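Local atomic coordinates of monomethylamine methyltransferase mtmB1 (Methanosarcina barkeri, PDB entry 1NTH), a protein that catalyses the transfer of the methyl group from monomethylamine to the corrinoid cofactor of its partner protein MtmC, a step in methanogenesis from methylamine. Residues A[266-269]-A[273-276]; A[33-38]-A[70-75]. All blocks are in the same frame, centred on the assembly; numbering follows the deposited sequence. Where two conformers were deposited one is given.

Contact 1: A[266-269]-A[273-276]; sequences GYAG and ETTI
Ala268 and Glu273 meet through main chain against side chain in both directions. The carbonyl of Ala268 reaches the start of the Glu273 side chain, its O 3.2 Å from Glu273 CB and 3.6 Å from Glu273 CG. In return, the methyl group of Ala268 points at the helix backbone, with Ala268 CB 3.9 Å from Glu273 O and 4.1 Å from Thr274 CA. The CB atoms of Ala268 and Glu273 are 4.5 Å apart. Glu273 CG stands beside its own backbone N (chi1 -66°), and a bend at chi2 takes the carboxylate away from the Ala268 carbonyl. Its OE1 has a long, weak ion pair with Lys40 of helix 24-42. Thr274 approaches the other end of the loop with its hydroxyl: OG1 lies 3.2 Å from Gly269 O, while its hydrogen bond runs to Gly270 O, one turn back. With OG1 anti to the carbonyl carbon (chi1 -57°), the hydroxyl turns back toward these two successive carbonyls; the Thr274 side chain also touches Pro262 and Ile314. Gly269 has a positive phi of 121°, at which a side chain would collide with the preceding carbonyl O and crowd Glu273 CG. A weak bond from Gly269 N to Gly266 O, 3.2 Å long, closes the turn before it. The segments lie between strand 263-264 and strand 293-300 of the TIM barrel, where the chain leaves one strand and enters helix 271-288. No hydrogen bond joins them directly; the loop is fitted to the first turn of the helix by an alanine methyl, a glycine backbone and the CB and CG of a glutamate, with the threonine hydroxyl bonded to Gly270 O, in the residue just ahead of the helix.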
loop_
_atom_site.group_PDB
_atom_site.type_symbol
_atom_site.label_atom_id
_atom_site.label_comp_id
_atom_site.label_asym_id
_atom_site.label_seq_id
_atom_site.Cartn_x
_atom_site.Cartn_y
_atom_site.Cartn_z
ATOM N N GLY A 266 -32.168 -9.839 35.859
ATOM C CA GLY A 266 -32.879 -9.868 34.593
ATOM C C GLY A 266 -33.592 -11.184 34.352
ATOM O O GLY A 266 -33.991 -11.857 35.300
ATOM N N TYR A 267 -33.739 -11.566 33.087
ATOM C CA TYR A 267 -34.438 -12.801 32.743
ATOM C C TYR A 267 -33.840 -14.079 33.326
ATOM O O TYR A 267 -34.567 -15.039 33.589
ATOM C CB TYR A 267 -34.544 -12.953 31.222
ATOM C CG TYR A 267 -35.273 -11.827 30.523
ATOM C CD1 TYR A 267 -36.471 -11.318 31.030
ATOM C CD2 TYR A 267 -34.773 -11.283 29.340
ATOM C CE1 TYR A 267 -37.151 -10.289 30.372
ATOM C CE2 TYR A 267 -35.442 -10.261 28.678
ATOM C CZ TYR A 267 -36.629 -9.768 29.196
ATOM O OH TYR A 267 -37.286 -8.756 28.533
ATOM N N ALA A 268 -32.527 -14.103 33.526
ATOM C CA ALA A 268 -31.873 -15.293 34.064
ATOM C C ALA A 268 -32.094 -15.464 35.561
ATOM O O ALA A 268 -32.192 -16.585 36.059
ATOM C CB ALA A 268 -30.381 -15.244 33.773
ATOM N N GLY A 269 -32.166 -14.347 36.275
ATOM C CA GLY A 269 -32.357 -14.406 37.709
ATOM C C GLY A 269 -31.231 -13.743 38.485
ATOM O O GLY A 269 -30.753 -12.668 38.111
ATOM N N GLU A 273 -27.193 -17.564 38.538
ATOM C CA GLU A 273 -27.957 -17.756 37.310
ATOM C C GLU A 273 -27.441 -16.870 36.180
ATOM O O GLU A 273 -27.283 -17.321 35.045
ATOM C CB GLU A 273 -29.442 -17.448 37.538
ATOM C CG GLU A 273 -30.163 -18.394 38.490
ATOM C CD GLU A 273 -30.044 -17.984 39.950
ATOM O OE1 GLU A 273 -30.802 -18.538 40.774
ATOM O OE2 GLU A 273 -29.205 -17.120 40.282
ATOM N N THR A 274 -27.187 -15.605 36.495
ATOM C CA THR A 274 -26.701 -14.663 35.497
ATOM C C THR A 274 -25.283 -15.027 35.056
ATOM O O THR A 274 -24.903 -14.783 33.912
ATOM C CB THR A 274 -26.727 -13.216 36.039
ATOM O OG1 THR A 274 -28.062 -12.883 36.444
ATOM C CG2 THR A 274 -26.294 -12.228 34.956
ATOM N N THR A 275 -24.509 -15.623 35.959
ATOM C CA THR A 275 -23.143 -16.016 35.630
ATOM C C THR A 275 -23.158 -17.209 34.676
ATOM O O THR A 275 -22.311 -17.320 33.789
ATOM C CB THR A 275 -22.342 -16.354 36.905
ATOM O OG1 THR A 275 -22.458 -15.266 37.836
ATOM C CG2 THR A 275 -20.861 -16.556 36.571
ATOM N N ILE A 276 -24.125 -18.105 34.856
ATOM C CA ILE A 276 -24.258 -19.255 33.972
ATOM C C ILE A 276 -24.507 -18.720 32.561
ATOM O O ILE A 276 -23.911 -19.188 31.591
ATOM C CB ILE A 276 -25.447 -20.154 34.396
ATOM C CG1 ILE A 276 -25.110 -20.866 35.706
ATOM C CG2 ILE A 276 -25.768 -21.167 33.299
ATOM C CD1 ILE A 276 -26.263 -21.687 36.272
#

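Contact 2: A[33-38]-A[70-75]; sequences PMKAME and LLECGI
Lys35 rests on Cys73 with the first part of its side chain and passes Glu72 with the last. Its CB and CG both touch the sulfur, each 3.5 Å from Cys73 SG, so the thiol sits against the inner aliphatic stem. CG is anti to the backbone N, and two successive bends (chi2 60°, chi3 64°) curl the chain back through CD, bringing the end alongside its own helix. The side chains of Lys35 and Glu72 cross obliquely, Lys35 CE 3.9 Å from Glu72 CB; NZ is 4.1 Å from the same atom. The ammonium group ends on Glu38, one turn further along, where NZ forms a 2.9 Å salt bridge with OE1 on the syn side of the carboxylate, 35° out of its plane. Although Glu72 CB points toward helix 24-42, the rest of that side chain leads away; in this conformer Glu72 OE1 stays 4.7 Å from Lys35 NZ, too far for a salt bridge, so any attraction is probably weak. With an alanine here CB would stay on the sulfur, but the loss of CG is likely to open a gap beside Cys73 SG, and the Glu38 carboxylate would probably be left without its mate. The arrangement packs two helices near the N-terminus, 24-42 and 56-73, outside the TIM-barrel core, the second leading through Gly74, with its positive phi, into strand 75-77.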
loop_
_atom_site.group_PDB
_atom_site.type_symbol
_atom_site.label_atom_id
_atom_site.label_comp_id
_atom_site.label_asym_id
_atom_site.label_seq_id
_atom_site.Cartn_x
_atom_site.Cartn_y
_atom_site.Cartn_z
ATOM N N PRO A 33 -35.040 -18.484 32.164
ATOM C CA PRO A 33 -35.032 -18.578 33.628
ATOM C C PRO A 33 -35.134 -20.007 34.169
ATOM O O PRO A 33 -34.515 -20.332 35.179
ATOM C CB PRO A 33 -36.210 -17.692 34.043
ATOM C CG PRO A 33 -37.133 -17.770 32.864
ATOM C CD PRO A 33 -36.173 -17.669 31.696
ATOM N N MET A 34 -35.902 -20.864 33.500
ATOM C CA MET A 34 -36.034 -22.247 33.950
ATOM C C MET A 34 -34.708 -22.996 33.869
ATOM O O MET A 34 -34.307 -23.675 34.815
ATOM C CB MET A 34 -37.075 -22.998 33.112
ATOM C CG MET A 34 -38.518 -22.771 33.537
ATOM S SD MET A 34 -39.655 -23.688 32.482
ATOM C CE MET A 34 -39.447 -25.350 33.089
ATOM N N LYS A 35 -34.021 -22.873 32.738
ATOM C CA LYS A 35 -32.756 -23.576 32.575
ATOM C C LYS A 35 -31.666 -23.069 33.515
ATOM O O LYS A 35 -30.896 -23.860 34.061
ATOM C CB LYS A 35 -32.278 -23.483 31.126
ATOM C CG LYS A 35 -31.060 -24.349 30.832
ATOM C CD LYS A 35 -31.339 -25.820 31.099
ATOM C CE LYS A 35 -32.402 -26.363 30.164
ATOM N NZ LYS A 35 -32.641 -27.811 30.394
ATOM N N ALA A 36 -31.596 -21.758 33.707
ATOM C CA ALA A 36 -30.578 -21.195 34.592
ATOM C C ALA A 36 -30.825 -21.689 36.015
ATOM O O ALA A 36 -29.895 -22.062 36.729
ATOM C CB ALA A 36 -30.623 -19.677 34.547
ATOM N N MET A 37 -32.094 -21.699 36.411
ATOM C CA MET A 37 -32.497 -22.149 37.739
ATOM C C MET A 37 -32.161 -23.628 37.920
ATOM O O MET A 37 -31.640 -24.040 38.956
ATOM C CB MET A 37 -34.002 -21.938 37.905
ATOM C CG MET A 37 -34.541 -22.347 39.260
ATOM S SD MET A 37 -36.312 -22.048 39.383
ATOM C CE MET A 37 -36.330 -20.439 40.152
ATOM N N GLU A 38 -32.475 -24.419 36.901
ATOM C CA GLU A 38 -32.219 -25.853 36.911
ATOM C C GLU A 38 -30.728 -26.164 37.039
ATOM O O GLU A 38 -30.316 -26.979 37.863
ATOM C CB GLU A 38 -32.766 -26.480 35.626
ATOM C CG GLU A 38 -32.390 -27.937 35.424
ATOM C CD GLU A 38 -32.884 -28.490 34.098
ATOM O OE1 GLU A 38 -33.305 -27.693 33.232
ATOM O OE2 GLU A 38 -32.842 -29.726 33.918
ATOM N N LEU A 70 -26.011 -23.212 27.021
ATOM C CA LEU A 70 -25.970 -22.915 25.594
ATOM C C LEU A 70 -26.447 -24.094 24.752
ATOM O O LEU A 70 -27.218 -23.922 23.808
ATOM C CB LEU A 70 -24.545 -22.531 25.181
ATOM C CG LEU A 70 -24.374 -22.051 23.737
ATOM C CD1 LEU A 70 -25.214 -20.801 23.493
ATOM C CD2 LEU A 70 -22.897 -21.757 23.481
ATOM N N LEU A 71 -25.989 -25.291 25.100
ATOM C CA LEU A 71 -26.355 -26.495 24.367
ATOM C C LEU A 71 -27.844 -26.843 24.424
ATOM O O LEU A 71 -28.447 -27.197 23.409
ATOM C CB LEU A 71 -25.544 -27.684 24.885
ATOM C CG LEU A 71 -25.911 -29.045 24.285
ATOM C CD1 LEU A 71 -25.609 -29.060 22.790
ATOM C CD2 LEU A 71 -25.133 -30.137 24.994
ATOM N N GLU A 72 -28.434 -26.737 25.609
ATOM C CA GLU A 72 -29.844 -27.090 25.786
ATOM C C GLU A 72 -30.844 -26.019 25.348
ATOM O O GLU A 72 -31.909 -26.341 24.817
ATOM C CB GLU A 72 -30.110 -27.463 27.242
ATOM C CG GLU A 72 -29.344 -28.686 27.710
ATOM C CD GLU A 72 -29.698 -29.935 26.925
ATOM O OE1 GLU A 72 -30.903 -30.235 26.801
ATOM O OE2 GLU A 72 -28.772 -30.620 26.439
ATOM N N CYS A 73 -30.507 -24.752 25.561
ATOM C CA CYS A 73 -31.401 -23.659 25.188
ATOM C C CYS A 73 -31.266 -23.229 23.740
ATOM O O CYS A 73 -32.252 -23.151 23.007
ATOM C CB CYS A 73 -31.148 -22.434 26.064
ATOM S SG CYS A 73 -31.619 -22.639 27.783
ATOM N N GLY A 74 -30.034 -22.943 23.338
ATOM C CA GLY A 74 -29.796 -22.474 21.990
ATOM C C GLY A 74 -29.870 -20.959 22.010
ATOM O O GLY A 74 -29.774 -20.339 23.075
ATOM N N ILE A 75 -30.058 -20.363 20.838
ATOM C CA ILE A 75 -30.132 -18.914 20.711
ATOM C C ILE A 75 -31.431 -18.494 20.031
ATOM O O ILE A 75 -31.800 -19.033 18.989
ATOM C CB ILE A 75 -28.942 -18.375 19.875
ATOM C CG1 ILE A 75 -27.616 -18.752 20.546
ATOM C CG2 ILE A 75 -29.062 -16.870 19.707
ATOM C CD1 ILE A 75 -27.393 -18.112 21.906
#

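Contacts 1 and 2 are neighbours, their centres about 10 Å apart, and Ala36 is the main meeting point. Its CB lies 3.8 Å from Ala268 O and 3.9 Å from Glu273 CB, while its carbonyl O is 3.7 Å from Ile276 CD1. Pro33 CB also packs against Tyr267 O, at 3.2 Å. Helix 24-42 is thus shared: one side faces the loop and helix of contact 1, another carries Lys35 to contact 2. Helix 56-73 reaches helix 271-288 as well, Met69 and Ala65 touching Ile276. Contact 1 lies about 17 Å and contact 2 about 23 Å, centre to centre, from the centre of the chain; neither includes a bound ligand.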